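Local coordinates for dihydropteroate synthase (Anaplasma phagocytophilum, PDB 6UCZ), which probably catalyses the joining of p-aminobenzoate to a dihydropterin pyrophosphate to give dihydropteroate, a step in folate synthesis, at residues A[117-120]-A[121-125]; A[217-220]-A[221-224]; A[259-262]-A[263-266]. All coordinates share one frame; numbering follows the deposited sequence.

Contact 1 of 3, residues A[117-120]-A[121-125]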
loop_
_atom_site.group_PDB
_atom_site.type_symbol
_atom_site.label_atom_id
_atom_site.label_comp_id
_atom_site.label_asym_id
_atom_site.label_seq_id
_atom_site.Cartn_x
_atom_site.Cartn_y
_atom_site.Cartn_z
ATOM N N ASN A 117 0.788 12.005 5.941
ATOM C CA ASN A 117 0.419 13.366 6.358
ATOM C C ASN A 117 -1.005 13.700 5.928
ATOM O O ASN A 117 -1.320 13.658 4.732
ATOM C CB ASN A 117 1.378 14.397 5.765
ATOM C CG ASN A 117 2.800 14.225 6.252
ATOM O OD1 ASN A 117 3.034 14.095 7.445
ATOM N ND2 ASN A 117 3.757 14.229 5.332
ATOM N N ALA A 118 -1.845 14.091 6.892
ATOM C CA ALA A 118 -3.244 14.385 6.585
ATOM C C ALA A 118 -3.381 15.542 5.596
ATOM O O ALA A 118 -4.253 15.514 4.721
ATOM C CB ALA A 118 -4.013 14.692 7.871
ATOM N N LYS A 119 -2.531 16.565 5.713
ATOM C CA LYS A 119 -2.616 17.704 4.798
ATOM C C LYS A 119 -2.350 17.284 3.362
ATOM O O LYS A 119 -3.027 17.744 2.436
ATOM C CB LYS A 119 -1.628 18.792 5.212
ATOM C CG LYS A 119 -1.710 20.072 4.375
ATOM C CD LYS A 119 -3.131 20.596 4.207
ATOM C CE LYS A 119 -3.564 21.449 5.382
ATOM N NZ LYS A 119 -4.621 22.423 4.978
ATOM N N THR A 120 -1.366 16.410 3.157
ATOM C CA THR A 120 -1.107 15.922 1.809
ATOM C C THR A 120 -2.291 15.123 1.285
ATOM O O THR A 120 -2.701 15.296 0.132
ATOM C CB THR A 120 0.178 15.098 1.794
ATOM O OG1 THR A 120 1.298 15.986 1.944
ATOM C CG2 THR A 120 0.304 14.296 0.493
ATOM N N ALA A 121 -2.876 14.266 2.128
ATOM C CA ALA A 121 -4.064 13.533 1.707
ATOM C C ALA A 121 -5.188 14.490 1.347
ATOM O O ALA A 121 -5.871 14.299 0.337
ATOM C CB ALA A 121 -4.514 12.565 2.800
ATOM N N GLU A 122 -5.370 15.550 2.150
ATOM C CA GLU A 122 -6.421 16.523 1.882
ATOM C C GLU A 122 -6.194 17.241 0.557
ATOM O O GLU A 122 -7.137 17.448 -0.217
ATOM C CB GLU A 122 -6.491 17.533 3.034
ATOM C CG GLU A 122 -7.461 18.664 2.825
ATOM C CD GLU A 122 -7.444 19.638 3.977
ATOM O OE1 GLU A 122 -6.347 19.907 4.508
ATOM O OE2 GLU A 122 -8.525 20.123 4.356
ATOM N N LEU A 123 -4.953 17.655 0.285
ATOM C CA LEU A 123 -4.682 18.343 -0.971
ATOM C C LEU A 123 -4.856 17.401 -2.153
ATOM O O LEU A 123 -5.440 17.775 -3.179
ATOM C CB LEU A 123 -3.277 18.939 -0.945
ATOM C CG LEU A 123 -3.136 20.166 -0.033
ATOM C CD1 LEU A 123 -1.700 20.655 0.006
ATOM C CD2 LEU A 123 -4.078 21.287 -0.466
ATOM N N ALA A 124 -4.380 16.164 -2.011
ATOM C CA ALA A 124 -4.537 15.189 -3.080
ATOM C C ALA A 124 -6.008 14.883 -3.313
ATOM O O ALA A 124 -6.452 14.771 -4.462
ATOM C CB ALA A 124 -3.758 13.912 -2.737
ATOM N N LEU A 125 -6.786 14.784 -2.230
ATOM C CA LEU A 125 -8.216 14.523 -2.364
ATOM C C LEU A 125 -8.916 15.659 -3.099
ATOM O O LEU A 125 -9.812 15.417 -3.919
ATOM C CB LEU A 125 -8.838 14.294 -0.987
ATOM C CG LEU A 125 -8.511 12.914 -0.400
ATOM C CD1 LEU A 125 -8.811 12.839 1.092
ATOM C CD2 LEU A 125 -9.281 11.849 -1.152
#

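Contact 2 of 3, residues A[217-220]-A[221-224]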
loop_
_atom_site.group_PDB
_atom_site.type_symbol
_atom_site.label_atom_id
_atom_site.label_comp_id
_atom_site.label_asym_id
_atom_site.label_seq_id
_atom_site.Cartn_x
_atom_site.Cartn_y
_atom_site.Cartn_z
ATOM N N SER A 217 7.564 -11.704 7.920
ATOM C CA SER A 217 6.794 -11.228 6.772
ATOM C C SER A 217 6.242 -12.385 5.954
ATOM O O SER A 217 5.113 -12.311 5.457
ATOM C CB SER A 217 7.644 -10.318 5.888
ATOM O OG SER A 217 7.869 -9.070 6.530
ATOM N N TRP A 218 7.016 -13.467 5.801
ATOM C CA TRP A 218 6.477 -14.648 5.126
ATOM C C TRP A 218 5.354 -15.278 5.938
ATOM O O TRP A 218 4.345 -15.720 5.372
ATOM C CB TRP A 218 7.594 -15.679 4.854
ATOM C CG TRP A 218 8.417 -15.285 3.682
ATOM C CD1 TRP A 218 9.652 -14.692 3.691
ATOM C CD2 TRP A 218 8.043 -15.417 2.313
ATOM N NE1 TRP A 218 10.061 -14.439 2.404
ATOM C CE2 TRP A 218 9.090 -14.875 1.539
ATOM C CE3 TRP A 218 6.911 -15.930 1.661
ATOM C CZ2 TRP A 218 9.046 -14.844 0.146
ATOM C CZ3 TRP A 218 6.869 -15.895 0.275
ATOM C CH2 TRP A 218 7.928 -15.359 -0.466
ATOM N N TYR A 219 5.522 -15.350 7.263
ATOM C CA TYR A 219 4.475 -15.906 8.117
ATOM C C TYR A 219 3.159 -15.158 7.934
ATOM O O TYR A 219 2.090 -15.775 7.851
ATOM C CB TYR A 219 4.917 -15.873 9.585
ATOM C CG TYR A 219 3.899 -16.452 10.550
ATOM C CD1 TYR A 219 2.884 -15.663 11.088
ATOM C CD2 TYR A 219 3.944 -17.793 10.906
ATOM C CE1 TYR A 219 1.944 -16.202 11.972
ATOM C CE2 TYR A 219 3.018 -18.339 11.788
ATOM C CZ TYR A 219 2.021 -17.539 12.315
ATOM O OH TYR A 219 1.106 -18.088 13.187
ATOM N N ILE A 220 3.219 -13.827 7.883
ATOM C CA ILE A 220 2.010 -13.023 7.717
ATOM C C ILE A 220 1.375 -13.291 6.355
ATOM O O ILE A 220 0.162 -13.509 6.242
ATOM C CB ILE A 220 2.339 -11.528 7.880
ATOM C CG1 ILE A 220 2.861 -11.219 9.295
ATOM C CG2 ILE A 220 1.118 -10.676 7.509
ATOM C CD1 ILE A 220 1.913 -11.622 10.386
ATOM N N ALA A 221 2.182 -13.236 5.295
ATOM C CA ALA A 221 1.675 -13.533 3.957
ATOM C C ALA A 221 1.007 -14.906 3.922
ATOM O O ALA A 221 -0.119 -15.049 3.430
ATOM C CB ALA A 221 2.816 -13.457 2.936
ATOM N N LYS A 222 1.673 -15.925 4.486
ATOM C CA LYS A 222 1.102 -17.270 4.464
ATOM C C LYS A 222 -0.238 -17.312 5.178
ATOM O O LYS A 222 -1.136 -18.065 4.780
ATOM C CB LYS A 222 2.072 -18.273 5.100
ATOM C CG LYS A 222 1.408 -19.530 5.643
ATOM C CD LYS A 222 2.408 -20.528 6.214
ATOM C CE LYS A 222 3.147 -19.973 7.426
ATOM N NZ LYS A 222 4.000 -21.011 8.092
ATOM N N ASN A 223 -0.400 -16.503 6.225
ATOM C CA ASN A 223 -1.604 -16.531 7.043
ATOM C C ASN A 223 -2.494 -15.316 6.794
ATOM O O ASN A 223 -3.255 -14.909 7.675
ATOM C CB ASN A 223 -1.235 -16.640 8.524
ATOM C CG ASN A 223 -0.717 -18.021 8.896
ATOM O OD1 ASN A 223 0.476 -18.223 9.141
ATOM N ND2 ASN A 223 -1.620 -18.978 8.936
ATOM N N ILE A 224 -2.433 -14.745 5.586
ATOM C CA ILE A 224 -3.174 -13.524 5.294
ATOM C C ILE A 224 -4.678 -13.742 5.420
ATOM O O ILE A 224 -5.428 -12.786 5.645
ATOM C CB ILE A 224 -2.787 -12.993 3.890
ATOM C CG1 ILE A 224 -3.198 -11.526 3.738
ATOM C CG2 ILE A 224 -3.412 -13.853 2.779
ATOM C CD1 ILE A 224 -2.397 -10.579 4.622
#

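Contact 3 of 3, residues A[259-262]-A[263-266]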
loop_
_atom_site.group_PDB
_atom_site.type_symbol
_atom_site.label_atom_id
_atom_site.label_comp_id
_atom_site.label_asym_id
_atom_site.label_seq_id
_atom_site.Cartn_x
_atom_site.Cartn_y
_atom_site.Cartn_z
ATOM N N ALA A 259 6.013 -11.964 -8.285
ATOM C CA ALA A 259 4.852 -12.474 -9.013
ATOM C C ALA A 259 4.463 -13.877 -8.560
ATOM O O ALA A 259 3.274 -14.224 -8.585
ATOM C CB ALA A 259 5.135 -12.471 -10.518
ATOM N N MET A 260 5.442 -14.703 -8.162
ATOM C CA MET A 260 5.109 -16.020 -7.623
ATOM C C MET A 260 4.281 -15.901 -6.349
ATOM O O MET A 260 3.300 -16.638 -6.163
ATOM C CB MET A 260 6.385 -16.825 -7.369
ATOM C CG MET A 260 7.218 -17.078 -8.647
ATOM S SD MET A 260 8.648 -18.134 -8.322
ATOM C CE MET A 260 9.830 -17.618 -9.546
ATOM N N LEU A 261 4.659 -14.982 -5.452
ATOM C CA LEU A 261 3.847 -14.754 -4.262
ATOM C C LEU A 261 2.535 -14.059 -4.611
ATOM O O LEU A 261 1.490 -14.365 -4.022
ATOM C CB LEU A 261 4.651 -13.948 -3.232
ATOM C CG LEU A 261 3.915 -13.520 -1.965
ATOM C CD1 LEU A 261 3.293 -14.721 -1.229
ATOM C CD2 LEU A 261 4.875 -12.765 -1.077
ATOM N N SER A 262 2.563 -13.133 -5.581
ATOM C CA SER A 262 1.329 -12.481 -6.016
ATOM C C SER A 262 0.256 -13.504 -6.379
ATOM O O SER A 262 -0.921 -13.327 -6.037
ATOM C CB SER A 262 1.606 -11.572 -7.213
ATOM O OG SER A 262 2.391 -10.464 -6.837
ATOM N N THR A 263 0.641 -14.583 -7.071
ATOM C CA THR A 263 -0.328 -15.616 -7.431
ATOM C C THR A 263 -0.977 -16.210 -6.191
ATOM O O THR A 263 -2.204 -16.353 -6.128
ATOM C CB THR A 263 0.339 -16.726 -8.245
ATOM O OG1 THR A 263 0.957 -16.175 -9.411
ATOM C CG2 THR A 263 -0.707 -17.751 -8.677
ATOM N N PHE A 264 -0.164 -16.541 -5.181
ATOM C CA PHE A 264 -0.692 -17.098 -3.938
ATOM C C PHE A 264 -1.628 -16.109 -3.248
ATOM O O PHE A 264 -2.716 -16.475 -2.785
ATOM C CB PHE A 264 0.460 -17.457 -3.002
ATOM C CG PHE A 264 0.024 -17.749 -1.595
ATOM C CD1 PHE A 264 -0.361 -19.042 -1.241
ATOM C CD2 PHE A 264 0.001 -16.753 -0.628
ATOM C CE1 PHE A 264 -0.771 -19.333 0.056
ATOM C CE2 PHE A 264 -0.406 -17.036 0.677
ATOM C CZ PHE A 264 -0.792 -18.321 1.016
ATOM N N LEU A 265 -1.196 -14.858 -3.131
ATOM C CA LEU A 265 -2.019 -13.849 -2.468
ATOM C C LEU A 265 -3.342 -13.649 -3.206
ATOM O O LEU A 265 -4.401 -13.534 -2.580
ATOM C CB LEU A 265 -1.249 -12.535 -2.379
ATOM C CG LEU A 265 -0.003 -12.542 -1.501
ATOM C CD1 LEU A 265 0.701 -11.205 -1.651
ATOM C CD2 LEU A 265 -0.376 -12.806 -0.046
ATOM N N ALA A 266 -3.306 -13.634 -4.540
ATOM C CA ALA A 266 -4.552 -13.532 -5.298
ATOM C C ALA A 266 -5.467 -14.722 -5.019
ATOM O O ALA A 266 -6.684 -14.558 -4.877
ATOM C CB ALA A 266 -4.250 -13.414 -6.798
#

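Contact 1 of 3, residues A[117-120]-A[121-125]
Lys119 and Glu122 form a salt bridge across three residues of one helix, with Lys119 NZ 3.1 Å from Glu122 OE1. The ammonium comes from above the carboxylate plane, 36° out of it. Two bends in the lysine chain, at chi2 (49°) and chi3 (84°), turn the chain toward Glu122 on the next turn of the helix. Its methylenes therefore come close as well, and Lys119 CE is 3.3 Å from Glu122 OE1. The glutamate is straight beyond CG, and the two side chains cross at a slant. Lys126 makes a second, long and weak ion pair with the other carboxylate oxygen of Glu122.

Beneath this pair run the backbone bonds of the first helical turns. Ala121 N donates to Asn117 O (3.1 Å), Glu122 N to Ala118 O (2.8 Å) and Ala124 N to Thr120 O (2.9 Å). Asn117 is the N-cap residue, but its side chain makes no capping bond; its ND2 binds Glu89 instead. Glu89 also takes a bond from Thr120 OG1, which ties the helix start to helix 86-93. Helix 118-127 is the crossover of a beta-alpha-beta unit, between strands 110-115 and 131-134 of the TIM barrel. Thr120 and Ala124 rest on Ile113 of the first of these strands. Ala118 and Ala121 pack on helix 143-148 on one flank, through Ile146 and Met143. Leu123 lies against Trp90 on helix 86-93, and its CG sits 3.5 Å from Lys119 O.

Contact 2 of 3, residues A[217-220]-A[221-224]
Lys222 starts beside the carbonyls of the preceding turn, with CB 3.4 Å from Trp218 O and 3.7 Å from Tyr219 O. Its CG lies anti to the backbone N (chi1 156°), and the chain runs on straight to CD. A bend at chi3 (64°) then brings CE to 4.2 Å from Tyr219 CD2. The exposed lysine meets this ring obliquely.

The same ring has the side-chain amide of Asn223 over one face. One end of the amide stands above the ring centre, and the two planes are 46° apart. This is the C-terminal end of helix 214-222, which follows strand 202-205 in the TIM barrel. Lys222 N still donates to Trp218 O (2.8 Å). Asn223 leaves the helical conformation, and its N bonds to Tyr219 O (3.1 Å) and more weakly to Ile220 O (3.0 Å).

On the buried side Ile220 packs on Leu178 and Ile181 of helix 174-194, and Ser217 OG takes a bond from Gly209 N. Tyr219 also touches Pro174 and Glu175 at the start of helix 174-194. Trp218 points elsewhere: its NE1 binds Met243 O, and its ring meets Phe244 edge-to-face.

Contact 3 of 3, residues A[259-262]-A[263-266]
Leu261 and Leu265 pack together one turn apart, and both are buried. With chi1 at 175° the Leu261 branch is turned toward the C-terminal end of the helix. Leu261 CD1 then lies 4.0 Å from Leu265 CG and 3.9 Å from Phe264 CD2. This one methyl touches both side chains, which lie side by side in front of it, and it meets the ring obliquely. Below it, Leu265 N donates to Leu261 O at 2.9 Å in a nearly straight bond. Ser262 is also buried. Its OG is bonded to His238 NE2 and to Thr258 O, so its hydroxyl is satisfied within the protein. Ala266 N closes the next turn on Ser262 O at 2.8 Å. Leu265 and Ser262 both rest on Leu273 of strand 272-275, and Leu261 touches His238.

The other side is looser. Met260 is exposed, and its side chain stays away from the following turn. The backbone is more widely spaced here, with Met260 O 3.6 Å from Phe264 N. Phe264 is partly exposed, although its ring packs on Leu261 and on helix 214-222.

Thr263 stands between these two regions. Its N and its OG1 both donate to Ala259 O, each at 3.1 Å, and they reach that oxygen from opposite faces of the carbonyl plane. One carbonyl thus takes two bonds from a single residue, and the second of them fixes the rotation of the threonine. The side chain also touches Ser284 and Ile287 of helix 278-290. The pattern of a buried face on a strand and an outer face with exposed residues is that of an outer-layer helix in a TIM barrel, here the beta-alpha-beta crossover from strand 235-236 to strand 272-275.

The three contacts lie on three helices of one TIM barrel and follow one another along the chain. Contact 1 is on helix 118-127, contact 2 on helix 214-222 and contact 3 on helix 255-267. The centre of contact 1 is about 31 Å from the centres of both others, across the middle of the chain. Contacts 2 and 3 are neighbours, with centres about 12 Å apart, and they touch. Phe264 CE2 lies 3.4 Å from Ala221 O, and Trp218 CZ3 lies 3.9 Å from Leu261 CD2. Helix 118-127 lies on the opposite side of the barrel from the adjoining helices 214-222 and 255-267. The barrel binds pterin-6-yl-methyl-monophosphate, with Asp114, Asn133 and Asp205 in the pocket.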